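PDB 2O1Q: putative acetyl/propionyl-CoA carboxylase, alpha subunit from Methylibium petroleiphilum, which is a putative acetylacetone dioxygenase of the cupin type, which probably cleaves a beta-diketone with dioxygen at a bound metal, zinc in this crystal. Local coordinates for the interface of chains A and B. Numbering follows the deposited sequence. Chains: chain A/B, putative acetyl/propionyl-CoA carboxylase, alpha subunit.

Contact 1: the interface of chains A and B. Residues chain A 7-9, 37, 39; chain B 95, 97.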
loop_
_atom_site.group_PDB
_atom_site.type_symbol
_atom_site.label_atom_id
_atom_site.label_comp_id
_atom_site.label_asym_id
_atom_site.label_seq_id
_atom_site.Cartn_x
_atom_site.Cartn_y
_atom_site.Cartn_z
ATOM N N ILE A 7 -6.315 -12.992 -5.540
ATOM C CA ILE A 7 -5.499 -12.697 -6.725
ATOM C C ILE A 7 -4.637 -13.910 -7.070
ATOM O O ILE A 7 -4.093 -14.554 -6.222
ATOM C CB ILE A 7 -4.737 -11.375 -6.588
ATOM C CG1 ILE A 7 -5.745 -10.253 -6.258
ATOM C CG2 ILE A 7 -3.911 -11.115 -7.856
ATOM C CD1 ILE A 7 -6.754 -9.971 -7.308
ATOM N N LYS A 8 -4.537 -14.172 -8.359
ATOM C CA LYS A 8 -3.676 -15.240 -8.885
ATOM C C LYS A 8 -2.195 -14.916 -8.664
ATOM O O LYS A 8 -1.763 -13.779 -8.812
ATOM C CB LYS A 8 -3.942 -15.405 -10.380
ATOM C CG LYS A 8 -5.259 -16.108 -10.753
ATOM N N GLU A 9 -1.421 -15.938 -8.315
ATOM C CA GLU A 9 0.019 -15.805 -8.323
ATOM C C GLU A 9 0.506 -15.847 -9.754
ATOM O O GLU A 9 -0.145 -16.380 -10.669
ATOM C CB GLU A 9 0.703 -16.893 -7.481
ATOM C CG GLU A 9 0.154 -17.022 -6.013
ATOM C CD GLU A 9 -0.981 -18.007 -5.845
ATOM O OE1 GLU A 9 -1.486 -18.514 -6.869
ATOM O OE2 GLU A 9 -1.386 -18.307 -4.692
ATOM N N HIS A 37 5.525 -7.058 -13.898
ATOM C CA HIS A 37 4.253 -7.153 -13.168
ATOM C C HIS A 37 3.576 -5.802 -13.087
ATOM O O HIS A 37 4.245 -4.760 -12.902
ATOM C CB HIS A 37 4.461 -7.725 -11.758
ATOM C CG HIS A 37 3.243 -7.658 -10.887
ATOM N ND1 HIS A 37 2.245 -8.602 -10.921
ATOM C CD2 HIS A 37 2.876 -6.756 -9.958
ATOM C CE1 HIS A 37 1.284 -8.246 -10.083
ATOM N NE2 HIS A 37 1.661 -7.142 -9.464
ATOM N N SER A 39 0.058 -4.263 -10.792
ATOM C CA SER A 39 -0.970 -4.451 -9.800
ATOM C C SER A 39 -2.027 -3.375 -10.027
ATOM O O SER A 39 -1.830 -2.205 -9.611
ATOM C CB SER A 39 -0.413 -4.276 -8.417
ATOM O OG SER A 39 0.266 -5.467 -7.992
ATOM N N TYR B 95 5.103 -13.184 -8.455
ATOM C CA TYR B 95 4.172 -12.374 -7.671
ATOM C C TYR B 95 3.406 -13.365 -6.837
ATOM O O TYR B 95 2.689 -14.215 -7.413
ATOM C CB TYR B 95 3.213 -11.653 -8.600
ATOM C CG TYR B 95 2.202 -10.777 -7.898
ATOM C CD1 TYR B 95 2.572 -9.580 -7.295
ATOM C CD2 TYR B 95 0.886 -11.182 -7.776
ATOM C CE1 TYR B 95 1.653 -8.795 -6.607
ATOM C CE2 TYR B 95 -0.044 -10.387 -7.155
ATOM C CZ TYR B 95 0.357 -9.211 -6.533
ATOM O OH TYR B 95 -0.591 -8.383 -5.931
ATOM N N SER B 97 0.564 -13.499 -4.279
ATOM C CA SER B 97 -0.543 -12.609 -3.899
ATOM C C SER B 97 -0.891 -12.727 -2.422
ATOM O O SER B 97 -0.502 -13.687 -1.717
ATOM C CB SER B 97 -1.745 -12.932 -4.747
ATOM O OG SER B 97 -1.959 -14.337 -4.853
HETATM O O HOH W 1 0.489 -5.904 -5.310
#
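A:His37 lays its imidazole over one face of the B:Tyr95 phenol, and this stack is the compact heart of the contact. The planes are 17° apart and the centroids 4.0 Å from each other. CE1 of A:His37 sits above the middle of the phenol ring, 3.3 Å from CD1 of B:Tyr95. Two flat rings suit a narrow gap between subunits, since they cover one another broadly. The side chain of B:Tyr95 runs with CG anti to the backbone N (chi1 -180°), which brings the ring under the imidazole. A hydrogen bond of 2.6 Å between A:His37 NE2 and A:Ser39 OG, in the imidazole plane, should limit rotation of the stacked ring. Apart from the stack, the small hydroxymethyl of B:Ser97 lets OG donate to the backbone O of A:Ile7 at 2.5 Å, from well above the carbonyl plane. CG2 of A:Ile7 touches the ring's rim at CE2 of B:Tyr95, 4.0 Å away. The phenol end is the looser side: OH of B:Tyr95 and OG of A:Ser39 stand 3.7 Å apart and are bridged by water 1. In the fold, strand 32-39 and the segment leading into strand 10-13 of chain A approach strand 92-96 of chain B and the residue following it.

Contact 2: the interface of chains A and B. Residues chain A 68, 86-87, 93-94, 96; chain B 10-11.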
loop_
_atom_site.group_PDB
_atom_site.type_symbol
_atom_site.label_atom_id
_atom_site.label_comp_id
_atom_site.label_asym_id
_atom_site.label_seq_id
_atom_site.Cartn_x
_atom_site.Cartn_y
_atom_site.Cartn_z
ATOM N N TYR A 68 14.890 -0.510 -5.514
ATOM C CA TYR A 68 15.657 -1.113 -6.551
ATOM C C TYR A 68 16.756 -2.018 -6.038
ATOM O O TYR A 68 17.232 -1.834 -4.918
ATOM C CB TYR A 68 16.252 -0.080 -7.507
ATOM C CG TYR A 68 17.340 0.795 -6.923
ATOM C CD1 TYR A 68 18.631 0.307 -6.798
ATOM C CD2 TYR A 68 17.076 2.103 -6.525
ATOM C CE1 TYR A 68 19.621 1.099 -6.229
ATOM C CE2 TYR A 68 18.094 2.900 -5.991
ATOM C CZ TYR A 68 19.377 2.370 -5.869
ATOM O OH TYR A 68 20.359 3.152 -5.271
ATOM N N ASP A 86 23.281 9.360 -4.180
ATOM C CA ASP A 86 23.932 8.065 -4.022
ATOM C C ASP A 86 24.476 7.558 -5.350
ATOM O O ASP A 86 23.945 7.848 -6.447
ATOM C CB ASP A 86 22.963 7.046 -3.383
ATOM C CG ASP A 86 22.779 7.279 -1.880
ATOM O OD1 ASP A 86 23.787 7.116 -1.148
ATOM O OD2 ASP A 86 21.644 7.580 -1.435
ATOM N N THR A 87 25.575 6.829 -5.252
ATOM C CA THR A 87 26.117 6.087 -6.364
ATOM C C THR A 87 25.948 4.633 -5.996
ATOM O O THR A 87 26.629 4.131 -5.081
ATOM C CB THR A 87 27.600 6.432 -6.611
ATOM O OG1 THR A 87 27.700 7.825 -6.935
ATOM C CG2 THR A 87 28.150 5.594 -7.757
ATOM N N TYR A 93 21.259 -1.881 -3.190
ATOM C CA TYR A 93 19.824 -1.744 -2.905
ATOM C C TYR A 93 19.544 -0.268 -2.605
ATOM O O TYR A 93 20.330 0.375 -1.921
ATOM C CB TYR A 93 19.406 -2.588 -1.708
ATOM C CG TYR A 93 18.051 -2.183 -1.186
ATOM C CD1 TYR A 93 16.900 -2.694 -1.745
ATOM C CD2 TYR A 93 17.915 -1.228 -0.190
ATOM C CE1 TYR A 93 15.645 -2.222 -1.309
ATOM C CE2 TYR A 93 16.692 -0.740 0.211
ATOM C CZ TYR A 93 15.549 -1.238 -0.344
ATOM O OH TYR A 93 14.291 -0.794 0.017
ATOM N N GLY A 94 18.430 0.268 -3.089
ATOM C CA GLY A 94 18.006 1.603 -2.760
ATOM C C GLY A 94 16.537 1.697 -2.460
ATOM O O GLY A 94 15.740 1.003 -3.108
ATOM N N GLU A 96 13.832 4.603 -2.665
ATOM C CA GLU A 96 13.560 5.949 -3.169
ATOM C C GLU A 96 12.167 6.315 -2.674
ATOM O O GLU A 96 11.193 5.760 -3.128
ATOM C CB GLU A 96 13.768 5.992 -4.686
ATOM C CG GLU A 96 15.316 5.706 -5.096
ATOM C CD GLU A 96 16.392 6.750 -4.587
ATOM O OE1 GLU A 96 15.984 7.950 -4.716
ATOM O OE2 GLU A 96 17.604 6.527 -4.027
ATOM N N GLU B 10 17.305 5.812 1.018
ATOM C CA GLU B 10 18.272 4.865 1.557
ATOM C C GLU B 10 19.067 4.193 0.456
ATOM O O GLU B 10 18.596 4.036 -0.666
ATOM C CB GLU B 10 17.585 3.772 2.362
ATOM C CG GLU B 10 16.648 4.285 3.425
ATOM C CD GLU B 10 15.752 3.203 4.012
ATOM O OE1 GLU B 10 15.949 1.978 3.773
ATOM O OE2 GLU B 10 14.819 3.587 4.730
ATOM N N TYR B 11 20.285 3.816 0.803
ATOM C CA TYR B 11 21.174 3.046 -0.064
ATOM C C TYR B 11 21.941 2.037 0.776
ATOM O O TYR B 11 22.435 2.386 1.850
ATOM C CB TYR B 11 22.151 3.917 -0.843
ATOM C CG TYR B 11 23.065 3.070 -1.684
ATOM C CD1 TYR B 11 22.565 2.326 -2.756
ATOM C CD2 TYR B 11 24.384 2.917 -1.358
ATOM C CE1 TYR B 11 23.355 1.485 -3.472
ATOM C CE2 TYR B 11 25.194 2.078 -2.054
ATOM C CZ TYR B 11 24.661 1.368 -3.120
ATOM O OH TYR B 11 25.460 0.517 -3.812
HETATM O O HOH W 2 19.133 4.782 -3.290
#
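Antiparallel strand addition between two cupin-like domains makes this interface: strand 10-13 of chain B bridges to strand 92-96 of chain A, with A:Gly94 opposite B:Tyr11, and probably ties the subunits into a two-fold dimer. The lack of a side chain at A:Gly94 suits close passage, and its CA comes to 3.3 Å from the backbone O of B:Glu10. B:Tyr11 covers much of the patch. With chi1 at 178° its ring swings away from the backbone N and lies across chain A between strand 86-89 and A:Tyr68. At its root, the methylene CB packs 3.6 Å from the carboxylate carbon CG of A:Asp86, the carboxylate being tilted 32° to the ring. Farther along, OH of A:Tyr68 lies 3.4 Å from CD1 of B:Tyr11, the two side chains crossing at about a right angle. Cutting B:Tyr11 back to an alanine is likely to leave the A:Tyr68 hydroxyl without the ring beside it and open a gap next to the A:Thr87 carbonyl, though the CB packing on A:Asp86 could remain. A:Tyr68 is itself backed by A:Gly94, whose N lies 3.4 Å above the ring centre. Its long phenol also delivers OH to water 2 at 2.8 Å. The same water meets the backbone O of B:Glu10 at 2.8 Å and, at a suspiciously short distance, OE2 of A:Glu96, linking the chains through solvent.

Contact 3: the interface of chains A and B. Residues chain A 94-97; chain B 8-10.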
loop_
_atom_site.group_PDB
_atom_site.type_symbol
_atom_site.label_atom_id
_atom_site.label_comp_id
_atom_site.label_asym_id
_atom_site.label_seq_id
_atom_site.Cartn_x
_atom_site.Cartn_y
_atom_site.Cartn_z
ATOM N N GLY A 94 18.430 0.268 -3.089
ATOM C CA GLY A 94 18.006 1.603 -2.760
ATOM C C GLY A 94 16.537 1.697 -2.460
ATOM O O GLY A 94 15.740 1.003 -3.108
ATOM N N TYR A 95 16.195 2.581 -1.551
ATOM C CA TYR A 95 14.807 2.925 -1.246
ATOM C C TYR A 95 14.668 4.367 -1.654
ATOM O O TYR A 95 15.354 5.232 -1.063
ATOM C CB TYR A 95 14.566 2.801 0.248
ATOM C CG TYR A 95 13.157 3.131 0.682
ATOM C CD1 TYR A 95 12.093 2.279 0.405
ATOM C CD2 TYR A 95 12.877 4.330 1.310
ATOM C CE1 TYR A 95 10.789 2.601 0.762
ATOM C CE2 TYR A 95 11.605 4.632 1.724
ATOM C CZ TYR A 95 10.554 3.779 1.406
ATOM O OH TYR A 95 9.264 4.066 1.856
ATOM N N GLU A 96 13.832 4.603 -2.665
ATOM C CA GLU A 96 13.560 5.949 -3.169
ATOM C C GLU A 96 12.167 6.315 -2.674
ATOM O O GLU A 96 11.193 5.760 -3.128
ATOM C CB GLU A 96 13.768 5.992 -4.686
ATOM C CG GLU A 96 15.316 5.706 -5.096
ATOM C CD GLU A 96 16.392 6.750 -4.587
ATOM O OE1 GLU A 96 15.984 7.950 -4.716
ATOM O OE2 GLU A 96 17.604 6.527 -4.027
ATOM N N SER A 97 12.094 7.197 -1.668
ATOM C CA SER A 97 10.847 7.479 -0.942
ATOM C C SER A 97 9.856 8.264 -1.790
ATOM O O SER A 97 10.196 8.861 -2.838
ATOM C CB SER A 97 11.173 8.238 0.317
ATOM O OG SER A 97 12.116 9.280 0.081
ATOM N N LYS B 8 13.315 9.802 4.235
ATOM C CA LYS B 8 14.688 9.758 3.712
ATOM C C LYS B 8 14.862 8.610 2.713
ATOM O O LYS B 8 14.342 7.517 2.902
ATOM C CB LYS B 8 15.660 9.572 4.875
ATOM C CG LYS B 8 15.898 10.812 5.755
ATOM N N GLU B 9 15.612 8.874 1.648
ATOM C CA GLU B 9 16.048 7.806 0.775
ATOM C C GLU B 9 17.168 7.048 1.451
ATOM O O GLU B 9 17.880 7.551 2.337
ATOM C CB GLU B 9 16.494 8.332 -0.598
ATOM C CG GLU B 9 15.444 9.257 -1.315
ATOM C CD GLU B 9 15.593 10.733 -1.020
ATOM O OE1 GLU B 9 16.410 11.085 -0.142
ATOM O OE2 GLU B 9 14.912 11.573 -1.663
ATOM N N GLU B 10 17.305 5.812 1.018
ATOM C CA GLU B 10 18.272 4.865 1.557
ATOM C C GLU B 10 19.067 4.193 0.456
ATOM O O GLU B 10 18.596 4.036 -0.666
ATOM C CB GLU B 10 17.585 3.772 2.362
ATOM C CG GLU B 10 16.648 4.285 3.425
ATOM C CD GLU B 10 15.752 3.203 4.012
ATOM O OE1 GLU B 10 15.949 1.978 3.773
ATOM O OE2 GLU B 10 14.819 3.587 4.730
HETATM O O HOH W 3 19.133 4.782 -3.290
#
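A:Tyr95 and B:Glu10 form a reciprocal backbone pair, the antiparallel bridge by which an N-terminal strand extends a sheet of the neighbouring cupin-like domain. N of A:Tyr95 donates to O of B:Glu10 at 2.9 Å, and N of B:Glu10 returns a nearly straight bond of 2.9 Å to O of A:Tyr95. Because the backbones do the bonding, the side chains chiefly pack beside them. CB of A:Tyr95 meets CB of B:Glu10 at 3.8 Å, and the glutamate, its chain stretched out past CG, continues past the phenol root with its carboxylate tilted 36° to the ring. The backbone O of B:Lys8 faces the ring edge in plane, 3.9 Å from CD2 of A:Tyr95, where the aromatic C-H edge suits a carbonyl oxygen. Farther out, B:Glu9 just precedes strand 10-13 and A:Ser97 just follows strand 92-96, so the paired strands place them. Chi1 of B:Glu9 (-52°) sets CG opposite its own carbonyl carbon, 3.6 Å from OG of A:Ser97; the bend at chi2 then turns the carboxylate. The same CG lies 3.7 Å from OE1 of A:Glu96. The carboxylates of B:Glu9 and A:Glu96 remain 4.9 Å apart between OE2 and OE1, a spacing that may mildly disfavour both being charged.

Contacts 2 and 3 are neighbours, with C-alpha centres about 6 Å apart, and share A:Gly94, A:Glu96 and B:Glu10 along one pairing of strand 92-96 with strand 10-13. Contact 1 lies about 25 Å from each, measured between C-alpha centres, at the other end of the two-fold interface. There the chains exchange roles: the N-terminal segment of chain A meets B:Tyr95 and B:Ser97, much as chain B's segment meets chain A in contact 3. Each subunit therefore lends its N-terminal stretch to the other, a mutual exchange that would favour a stable dimer within the deposited tetramer.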